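PDB 5I2A: diol-dehydratase from Roseburia inulinivorans, which is a B12-independent dehydratase of the glycyl radical enzyme family that dehydrates 1,2-propanediol. Local coordinates for residues A[171-174]-A[175-179]; A[181-184]-A[185-189]; A[204-207]-A[208-212]. All coordinates share one frame; numbering follows the deposited sequence. Where two conformers were deposited one is given.

Contact 1 of 3, residues A[171-174]-A[175-179]; sequences YETV and LAIGL
Thr173 and Ile177 run side by side, one helical turn apart, and point the same way. Thr173 CG2 lies anti to the backbone N and meets the tip of Ile177, 3.8 Å from Ile177 CD1. In Ile177, CG1 sits between the backbone N and the carbonyl carbon (chi1 70°). This folds the branch back against the preceding turn, and Ile177 CG1 comes 3.3 Å from Thr173 O. The Thr173 hydroxyl is engaged with Gln170 instead. Val174 and Leu179 form a second, looser pair of parallel neighbours, with Val174 CG2 4.1 Å from Leu179 CD2. Both side chains pack on Pro255.

The contact belongs to the opening turns of helix 171-190, which hold their alpha-helical bonds up to Ile177. The N-H of Ile177 reaches Thr173 O at 2.9 Å, nearly straight. Gly178 then takes a positive phi (73°), a value that favours glycine. Its N-H makes only a weak bond to Val174 O, bent to 129°, and the chain changes direction before Leu179. Leu175 bonds through its backbone to Ala259. The Tyr171 side chain leads away from residues 175-179, its ring against those of Phe269 and Tyr293, and its OH bonds to Gln273.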
ATOM      1  N   TYR A 171      23.696  -5.070 -15.549  1.00 15.02           N
ATOM      2  CA  TYR A 171      24.995  -5.623 -15.167  1.00 17.45           C
ATOM      3  C   TYR A 171      26.105  -4.626 -15.503  1.00 16.30           C
ATOM      4  O   TYR A 171      27.059  -4.474 -14.750  1.00 17.48           O
ATOM      5  CB  TYR A 171      25.265  -6.951 -15.872  1.00 13.73           C
ATOM      6  CG  TYR A 171      24.246  -8.034 -15.590  1.00 11.21           C
ATOM      7  CD1 TYR A 171      24.352  -8.836 -14.472  1.00 10.60           C
ATOM      8  CD2 TYR A 171      23.194  -8.254 -16.460  1.00 11.38           C
ATOM      9  CE1 TYR A 171      23.421  -9.832 -14.218  1.00 13.88           C
ATOM     10  CE2 TYR A 171      22.256  -9.241 -16.222  1.00 10.64           C
ATOM     11  CZ  TYR A 171      22.377 -10.033 -15.100  1.00 12.68           C
ATOM     12  OH  TYR A 171      21.457 -11.025 -14.861  1.00 17.67           O
ATOM     13  N   GLU A 172      25.954  -3.940 -16.629  1.00 15.08           N
ATOM     14  CA  GLU A 172      26.980  -3.024 -17.105  1.00 18.81           C
ATOM     15  C   GLU A 172      27.144  -1.814 -16.175  1.00 24.56           C
ATOM     16  O   GLU A 172      28.229  -1.233 -16.097  1.00 18.97           O
ATOM     17  CB  GLU A 172      26.667  -2.564 -18.526  1.00 16.00           C
ATOM     18  CG  GLU A 172      25.431  -1.687 -18.641  1.00 25.50           C
ATOM     19  CD  GLU A 172      24.114  -2.474 -18.659  1.00 28.33           C
ATOM     20  OE1 GLU A 172      24.127  -3.731 -18.683  1.00 24.07           O
ATOM     21  OE2 GLU A 172      23.057  -1.814 -18.636  1.00 33.83           O
ATOM     22  N   THR A 173      26.077  -1.430 -15.475  1.00 16.95           N
ATOM     23  CA  THR A 173      26.193  -0.341 -14.522  1.00 16.54           C
ATOM     24  C   THR A 173      27.081  -0.769 -13.354  1.00 15.14           C
ATOM     25  O   THR A 173      27.961  -0.027 -12.933  1.00 14.90           O
ATOM     26  CB  THR A 173      24.824   0.117 -13.991  1.00 16.03           C
ATOM     27  OG1 THR A 173      24.065   0.679 -15.069  1.00 16.53           O
ATOM     28  CG2 THR A 173      25.014   1.165 -12.913  1.00 16.47           C
ATOM     29  N   VAL A 174      26.855  -1.974 -12.848  1.00 12.59           N
ATOM     30  CA  VAL A 174      27.642  -2.484 -11.732  1.00 16.69           C
ATOM     31  C   VAL A 174      29.127  -2.615 -12.123  1.00 19.03           C
ATOM     32  O   VAL A 174      30.013  -2.273 -11.352  1.00 16.31           O
ATOM     33  CB  VAL A 174      27.099  -3.849 -11.243  1.00 14.41           C
ATOM     34  CG1 VAL A 174      27.971  -4.414 -10.129  1.00 15.54           C
ATOM     35  CG2 VAL A 174      25.638  -3.711 -10.769  1.00 14.73           C
ATOM     36  N   LEU A 175      29.379  -3.108 -13.327  1.00 16.57           N
ATOM     37  CA  LEU A 175      30.742  -3.239 -13.828  1.00 20.27           C
ATOM     38  C   LEU A 175      31.444  -1.883 -13.941  1.00 20.42           C
ATOM     39  O   LEU A 175      32.589  -1.757 -13.543  1.00 18.93           O
ATOM     40  CB  LEU A 175      30.747  -3.942 -15.191  1.00 19.02           C
ATOM     41  CG  LEU A 175      30.272  -5.391 -15.203  1.00 15.70           C
ATOM     42  CD1 LEU A 175      30.253  -5.952 -16.611  1.00 16.26           C
ATOM     43  CD2 LEU A 175      31.171  -6.222 -14.343  1.00 17.07           C
ATOM     44  N   ALA A 176      30.747  -0.874 -14.464  1.00 15.74           N
ATOM     45  CA  ALA A 176      31.389   0.399 -14.746  1.00 16.44           C
ATOM     46  C   ALA A 176      31.514   1.312 -13.516  1.00 18.91           C
ATOM     47  O   ALA A 176      32.510   2.002 -13.380  1.00 17.50           O
ATOM     48  CB  ALA A 176      30.647   1.125 -15.882  1.00 15.53           C
ATOM     49  N   ILE A 177      30.525   1.335 -12.618  1.00 16.64           N
ATOM     50  CA  ILE A 177      30.627   2.268 -11.503  1.00 16.14           C
ATOM     51  C   ILE A 177      30.602   1.573 -10.148  1.00 17.16           C
ATOM     52  O   ILE A 177      30.829   2.197  -9.126  1.00 17.64           O
ATOM     53  CB  ILE A 177      29.521   3.374 -11.563  1.00 18.76           C
ATOM     54  CG1 ILE A 177      28.110   2.831 -11.266  1.00 17.17           C
ATOM     55  CG2 ILE A 177      29.568   4.101 -12.903  1.00 18.43           C
ATOM     56  CD1 ILE A 177      27.001   3.931 -11.309  1.00 15.62           C
ATOM     57  N   GLY A 178      30.370   0.269 -10.140  1.00 16.33           N
ATOM     58  CA  GLY A 178      30.306  -0.463  -8.888  1.00 15.56           C
ATOM     59  C   GLY A 178      29.035  -0.176  -8.106  1.00 18.17           C
ATOM     60  O   GLY A 178      28.287   0.739  -8.446  1.00 16.77           O
ATOM     61  N   LEU A 179      28.781  -0.963  -7.061  1.00 15.86           N
ATOM     62  CA  LEU A 179      27.677  -0.661  -6.165  1.00 18.86           C
ATOM     63  C   LEU A 179      27.984   0.637  -5.415  1.00 22.03           C
ATOM     64  O   LEU A 179      27.082   1.327  -4.961  1.00 17.52           O
ATOM     65  CB  LEU A 179      27.417  -1.814  -5.191  1.00 15.04           C
ATOM     66  CG  LEU A 179      26.885  -3.091  -5.855  1.00 17.31           C
ATOM     67  CD1 LEU A 179      26.535  -4.146  -4.823  1.00 14.18           C
ATOM     68  CD2 LEU A 179      25.678  -2.796  -6.752  1.00 14.43           C
TER

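Contact 2 of 3, residues A[181-184]-A[185-189]; sequences GVKE and KVRKE
Lys183 and Arg187 are one turn apart in helix 171-190, the i, i+4 spacing of an alpha helix. The backbone comes first. Arg187 N donates to Lys183 O at 2.8 Å, and Val186 N, Lys185 N and Lys188 N make the matching bonds to Val182, Gly181 and Glu184.

The polar contact between Lys183 and Arg187 runs through water. Arg187 was modelled in two conformers, so its details hold for the one described here. Lys183 bends at its third torsion (chi3 -66°), which turns NZ off the line of its chain. From there NZ donates to two waters. One also accepts from Arg187 NH2, and the other from Arg187 NH1. Lys183 NZ lies 4.7 Å from Arg187 NH1 and forms a salt bridge with Asp215 of helix 200-233, whose negative charge probably helps both cations sit so near. Arg187 NH1 also passes 3.8 Å from Lys183 CB.

Glu184 is a charged neighbour without a salt bridge to Arg187. The two side chains cross at about a right angle, and Glu184 OE1 stays 4.6 Å from Arg187 NH1. Lys188 pairs with Glu191.

Apolar packing is made by Val186, which touches Ile210 and Leu211 of helix 200-233 and Ile535.

The water oxygen bound to Arg187 NH2 lies at the guanidinium edge, in its plane, 2.9 Å from that nitrogen.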
ATOM      1  N   GLY A 181      29.174   3.235  -6.908  1.00 18.18           N
ATOM      2  CA  GLY A 181      28.592   4.172  -7.838  1.00 16.88           C
ATOM      3  C   GLY A 181      27.070   4.216  -7.785  1.00 20.24           C
ATOM      4  O   GLY A 181      26.478   5.284  -7.933  1.00 19.63           O
ATOM      5  N   VAL A 182      26.432   3.062  -7.603  1.00 18.11           N
ATOM      6  CA  VAL A 182      24.979   3.035  -7.514  1.00 20.18           C
ATOM      7  C   VAL A 182      24.528   3.795  -6.263  1.00 16.07           C
ATOM      8  O   VAL A 182      23.606   4.593  -6.328  1.00 20.15           O
ATOM      9  CB  VAL A 182      24.426   1.587  -7.507  1.00 16.81           C
ATOM     10  CG1 VAL A 182      22.928   1.575  -7.200  1.00 14.97           C
ATOM     11  CG2 VAL A 182      24.700   0.928  -8.854  1.00 10.87           C
ATOM     12  N   LYS A 183      25.211   3.575  -5.146  1.00 16.98           N
ATOM     13  CA  LYS A 183      24.904   4.284  -3.906  1.00 17.67           C
ATOM     14  C   LYS A 183      25.047   5.788  -4.085  1.00 20.52           C
ATOM     15  O   LYS A 183      24.217   6.562  -3.601  1.00 16.72           O
ATOM     16  CB  LYS A 183      25.807   3.814  -2.773  1.00 18.06           C
ATOM     17  CG  LYS A 183      25.496   2.422  -2.293  1.00 19.52           C
ATOM     18  CD  LYS A 183      26.173   2.132  -0.976  1.00 21.63           C
ATOM     19  CE  LYS A 183      27.682   2.097  -1.103  1.00 22.19           C
ATOM     20  NZ  LYS A 183      28.340   1.964   0.230  1.00 23.19           N
ATOM     21  N   GLU A 184      26.086   6.199  -4.803  1.00 18.06           N
ATOM     22  CA  GLU A 184      26.286   7.619  -5.039  1.00 22.61           C
ATOM     23  C   GLU A 184      25.155   8.200  -5.883  1.00 20.31           C
ATOM     24  O   GLU A 184      24.729   9.323  -5.669  1.00 21.08           O
ATOM     25  CB  GLU A 184      27.637   7.886  -5.708  1.00 25.21           C
ATOM     26  CG  GLU A 184      28.129   9.323  -5.512  1.00 37.12           C
ATOM     27  CD  GLU A 184      27.688   9.936  -4.173  1.00 53.07           C
ATOM     28  OE1 GLU A 184      28.117   9.427  -3.108  1.00 49.22           O
ATOM     29  OE2 GLU A 184      26.901  10.918  -4.188  1.00 44.64           O
ATOM     30  N   LYS A 185      24.684   7.434  -6.853  1.00 18.36           N
ATOM     31  CA  LYS A 185      23.525   7.827  -7.648  1.00 16.12           C
ATOM     32  C   LYS A 185      22.295   8.003  -6.743  1.00 19.05           C
ATOM     33  O   LYS A 185      21.531   8.945  -6.885  1.00 17.03           O
ATOM     34  CB  LYS A 185      23.273   6.775  -8.720  1.00 22.09           C
ATOM     35  CG  LYS A 185      22.138   7.015  -9.705  1.00 23.53           C
ATOM     36  CD  LYS A 185      22.268   5.958 -10.820  1.00 31.54           C
ATOM     37  CE  LYS A 185      21.019   5.808 -11.675  1.00 31.19           C
ATOM     38  NZ  LYS A 185      21.204   4.696 -12.650  1.00 38.69           N
ATOM     39  N   VAL A 186      22.133   7.088  -5.800  1.00 17.22           N
ATOM     40  CA  VAL A 186      21.024   7.152  -4.864  1.00 18.44           C
ATOM     41  C   VAL A 186      21.133   8.401  -3.994  1.00 22.57           C
ATOM     42  O   VAL A 186      20.166   9.150  -3.849  1.00 19.67           O
ATOM     43  CB  VAL A 186      20.975   5.890  -3.989  1.00 17.13           C
ATOM     44  CG1 VAL A 186      19.981   6.057  -2.820  1.00 15.18           C
ATOM     45  CG2 VAL A 186      20.608   4.690  -4.847  1.00 16.72           C
ATOM     46  N   ARG A 187      22.319   8.633  -3.440  0.80 19.38           N
ATOM     47  CA  ARG A 187      22.536   9.788  -2.583  0.80 20.30           C
ATOM     48  C   ARG A 187      22.329  11.088  -3.346  0.80 20.01           C
ATOM     49  O   ARG A 187      21.790  12.043  -2.806  0.80 21.05           O
ATOM     50  CB  ARG A 187      23.931   9.733  -1.955  0.80 19.56           C
ATOM     51  CG  ARG A 187      24.059   8.566  -0.995  0.80 23.19           C
ATOM     52  CD  ARG A 187      25.164   8.729   0.023  0.80 23.87           C
ATOM     53  NE  ARG A 187      25.088   7.686   1.044  0.80 23.90           N
ATOM     54  CZ  ARG A 187      25.788   6.557   1.007  0.80 23.63           C
ATOM     55  NH1 ARG A 187      26.622   6.333  -0.002  0.80 22.98           N
ATOM     56  NH2 ARG A 187      25.667   5.662   1.977  0.80 21.47           N
ATOM     57  N   LYS A 188      22.716  11.115  -4.613  1.00 18.85           N
ATOM     58  CA  LYS A 188      22.474  12.293  -5.422  1.00 21.29           C
ATOM     59  C   LYS A 188      20.967  12.519  -5.637  1.00 24.23           C
ATOM     60  O   LYS A 188      20.505  13.660  -5.629  1.00 20.61           O
ATOM     61  CB  LYS A 188      23.181  12.208  -6.762  1.00 24.11           C
ATOM     62  CG  LYS A 188      23.281  13.564  -7.447  1.00 37.56           C
ATOM     63  CD  LYS A 188      24.680  14.161  -7.268  1.00 48.96           C
ATOM     64  CE  LYS A 188      24.684  15.688  -7.352  1.00 53.21           C
ATOM     65  NZ  LYS A 188      24.529  16.349  -6.024  1.00 60.54           N
ATOM     66  N   GLU A 189      20.196  11.448  -5.811  1.00 19.56           N
ATOM     67  CA  GLU A 189      18.747  11.614  -5.970  1.00 20.14           C
ATOM     68  C   GLU A 189      18.106  12.070  -4.652  1.00 20.53           C
ATOM     69  O   GLU A 189      17.160  12.856  -4.652  1.00 19.50           O
ATOM     70  CB  GLU A 189      18.096  10.320  -6.455  1.00 19.57           C
ATOM     71  CG  GLU A 189      16.598  10.433  -6.643  1.00 17.12           C
ATOM     72  CD  GLU A 189      16.228  11.433  -7.727  1.00 23.03           C
ATOM     73  OE1 GLU A 189      17.004  11.578  -8.693  1.00 23.92           O
ATOM     74  OE2 GLU A 189      15.171  12.075  -7.607  1.00 22.23           O
TER
HETATM   75  O   HOH W   1      26.996   3.263   2.842  1.00 32.43           O
HETATM   76  O   HOH W   2      29.090   4.772   0.737  1.00 36.07           O

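Contact 3 of 3, residues A[204-207]-A[208-212]; sequences MCFL and ESILI
Ile210 lays its long branch across the Phe206 ring, one turn back along helix 200-233. Both are buried, and the contact is i, i+4 packing within a single alpha helix. The Ile210 side chain starts at CB, 3.5 Å from Leu207 O. The next atom, CG1, is anti to the carbonyl carbon (chi1 -66°), and this directs the branch back toward Phe206. Ile210 CG1 comes 3.5 Å from Phe206 O. It lies over one face of the Phe206 ring, 4.2 Å above its plane and offset toward the rim. The tip, Ile210 CD1, moves outward toward the CE2-CZ side of the ring and meets Phe206 CE2 at 3.6 Å, with CZ almost as near. Leu207 CD2 also approaches this tip, more loosely. Phe206 is also packed against Ser528 and Ser540, and Ile210 against Cys529.

Another side of the helix has a serine whose hydroxyl bonds to the backbone one turn earlier. Ser209 OG donates to Cys205 O at 2.8 Å, and Ser209 N donates to the same oxygen at 2.9 Å. The two donors reach it from opposite faces of the carbonyl plane. The hydroxyl sits above that plane, so it does not use a lone pair direction. Val50 O is a weak second acceptor, which would have to share the one hydroxyl proton. An alanine here would remove this hydroxyl, and Cys205 O would probably keep only the backbone N-H of its two grips. Cys205 itself packs on Tyr140 of the second subunit, so this turn lies near the dimer interface.

Glu208 bends at its second torsion and crosses Met204. Its N-H bonds to Met204 O, and at the far end Glu208 OE2 is 3.9 Å from the Met204 methyl CE.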
ATOM      1  N   MET A 204      12.029   8.429   0.156  1.00 17.54           N
ATOM      2  CA  MET A 204      13.268   8.354   0.921  1.00 14.89           C
ATOM      3  C   MET A 204      13.415   6.995   1.576  1.00 17.19           C
ATOM      4  O   MET A 204      14.515   6.485   1.652  1.00 16.48           O
ATOM      5  CB  MET A 204      13.342   9.461   1.972  1.00 15.64           C
ATOM      6  CG  MET A 204      13.637  10.842   1.383  1.00 22.79           C
ATOM      7  SD  MET A 204      15.287  10.919   0.619  1.00 25.52           S
ATOM      8  CE  MET A 204      16.243  10.238   1.954  1.00 17.88           C
ATOM      9  N   CYS A 205      12.315   6.393   2.028  1.00 15.67           N
ATOM     10  CA  CYS A 205      12.406   5.038   2.563  1.00 14.92           C
ATOM     11  C   CYS A 205      12.946   4.060   1.493  1.00 16.51           C
ATOM     12  O   CYS A 205      13.796   3.228   1.782  1.00 16.40           O
ATOM     13  CB  CYS A 205      11.052   4.552   3.080  1.00 14.73           C
ATOM     14  SG  CYS A 205      11.123   2.980   3.991  1.00 21.82           S
ATOM     15  N   PHE A 206      12.435   4.160   0.272  1.00 14.35           N
ATOM     16  CA  PHE A 206      12.876   3.294  -0.824  1.00 14.83           C
ATOM     17  C   PHE A 206      14.356   3.521  -1.136  1.00 12.74           C
ATOM     18  O   PHE A 206      15.117   2.569  -1.265  1.00 13.31           O
ATOM     19  CB  PHE A 206      12.024   3.531  -2.074  1.00 13.98           C
ATOM     20  CG  PHE A 206      12.504   2.795  -3.284  1.00 14.76           C
ATOM     21  CD1 PHE A 206      12.394   1.416  -3.369  1.00 14.84           C
ATOM     22  CD2 PHE A 206      13.077   3.482  -4.344  1.00 15.14           C
ATOM     23  CE1 PHE A 206      12.850   0.736  -4.492  1.00 13.74           C
ATOM     24  CE2 PHE A 206      13.524   2.809  -5.469  1.00 13.38           C
ATOM     25  CZ  PHE A 206      13.416   1.434  -5.540  1.00 13.22           C
ATOM     26  N   LEU A 207      14.759   4.785  -1.235  1.00 13.19           N
ATOM     27  CA  LEU A 207      16.159   5.116  -1.495  1.00 14.30           C
ATOM     28  C   LEU A 207      17.074   4.611  -0.362  1.00 17.35           C
ATOM     29  O   LEU A 207      18.133   4.069  -0.638  1.00 16.54           O
ATOM     30  CB  LEU A 207      16.334   6.628  -1.712  1.00 14.63           C
ATOM     31  CG  LEU A 207      15.625   7.204  -2.955  1.00 16.13           C
ATOM     32  CD1 LEU A 207      15.834   8.704  -3.113  1.00 14.68           C
ATOM     33  CD2 LEU A 207      16.072   6.483  -4.228  1.00 14.68           C
ATOM     34  N   GLU A 208      16.667   4.760   0.900  1.00 16.86           N
ATOM     35  CA  GLU A 208      17.481   4.243   2.005  1.00 14.81           C
ATOM     36  C   GLU A 208      17.584   2.731   1.929  1.00 15.92           C
ATOM     37  O   GLU A 208      18.623   2.161   2.241  1.00 15.66           O
ATOM     38  CB  GLU A 208      16.910   4.625   3.373  1.00 13.32           C
ATOM     39  CG  GLU A 208      16.767   6.112   3.623  1.00 21.75           C
ATOM     40  CD  GLU A 208      18.038   6.766   4.117  1.00 35.75           C
ATOM     41  OE1 GLU A 208      19.116   6.125   4.067  1.00 30.53           O
ATOM     42  OE2 GLU A 208      17.949   7.931   4.571  1.00 38.51           O
ATOM     43  N   SER A 209      16.487   2.090   1.534  1.00 13.75           N
ATOM     44  CA  SER A 209      16.448   0.642   1.359  1.00 15.53           C
ATOM     45  C   SER A 209      17.451   0.162   0.310  1.00 11.99           C
ATOM     46  O   SER A 209      18.051  -0.897   0.459  1.00 16.58           O
ATOM     47  CB  SER A 209      15.045   0.186   0.959  1.00 15.59           C
ATOM     48  OG  SER A 209      14.140   0.420   2.017  1.00 19.32           O
ATOM     49  N   ILE A 210      17.617   0.935  -0.753  1.00 12.90           N
ATOM     50  CA  ILE A 210      18.615   0.591  -1.755  1.00 14.05           C
ATOM     51  C   ILE A 210      20.025   0.629  -1.154  1.00 15.78           C
ATOM     52  O   ILE A 210      20.818  -0.284  -1.374  1.00 14.75           O
ATOM     53  CB  ILE A 210      18.548   1.519  -2.968  1.00 13.86           C
ATOM     54  CG1 ILE A 210      17.228   1.309  -3.722  1.00 14.05           C
ATOM     55  CG2 ILE A 210      19.757   1.283  -3.888  1.00 12.86           C
ATOM     56  CD1 ILE A 210      17.016   2.278  -4.929  1.00 10.78           C
ATOM     57  N   LEU A 211      20.326   1.676  -0.386  1.00 18.90           N
ATOM     58  CA  LEU A 211      21.649   1.808   0.227  1.00 15.71           C
ATOM     59  C   LEU A 211      21.968   0.578   1.081  1.00 15.62           C
ATOM     60  O   LEU A 211      23.030  -0.028   0.966  1.00 17.52           O
ATOM     61  CB  LEU A 211      21.735   3.090   1.077  1.00 14.56           C
ATOM     62  CG  LEU A 211      21.671   4.420   0.317  1.00 16.31           C
ATOM     63  CD1 LEU A 211      21.843   5.599   1.268  1.00 15.56           C
ATOM     64  CD2 LEU A 211      22.709   4.463  -0.800  1.00 14.00           C
ATOM     65  N   ILE A 212      21.016   0.201   1.918  1.00 14.36           N
ATOM     66  CA  ILE A 212      21.161  -0.962   2.766  1.00 14.82           C
ATOM     67  C   ILE A 212      21.381  -2.231   1.927  1.00 19.46           C
ATOM     68  O   ILE A 212      22.258  -3.039   2.238  1.00 16.13           O
ATOM     69  CB  ILE A 212      19.941  -1.113   3.685  1.00 15.31           C
ATOM     70  CG1 ILE A 212      19.931   0.043   4.693  1.00 17.29           C
ATOM     71  CG2 ILE A 212      19.970  -2.456   4.412  1.00 16.71           C
ATOM     72  CD1 ILE A 212      18.626   0.228   5.426  1.00 15.34           C
TER

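Contacts 1 and 2 share helix 171-190 and lie in series, their centres about 12 Å apart. They join where Ile177 CD1 meets Val182 N at 3.8 Å. Contact 3 is on the next helix, 200-233, with its centre about 10 Å from that of contact 2. There the two helices pack directly: Val186 CG2 touches Ile210 CG2 at 3.6 Å, and Lys183 CB touches Leu211 CD2 at 3.7 Å. Contacts 1 and 3 do not meet; their nearest atoms are about 7 Å apart. The three centres lie about 26, 33 and 30 Å from the centre of the chain, and the contacts are probably remote from the barrel that holds the radical site in glycyl radical enzymes.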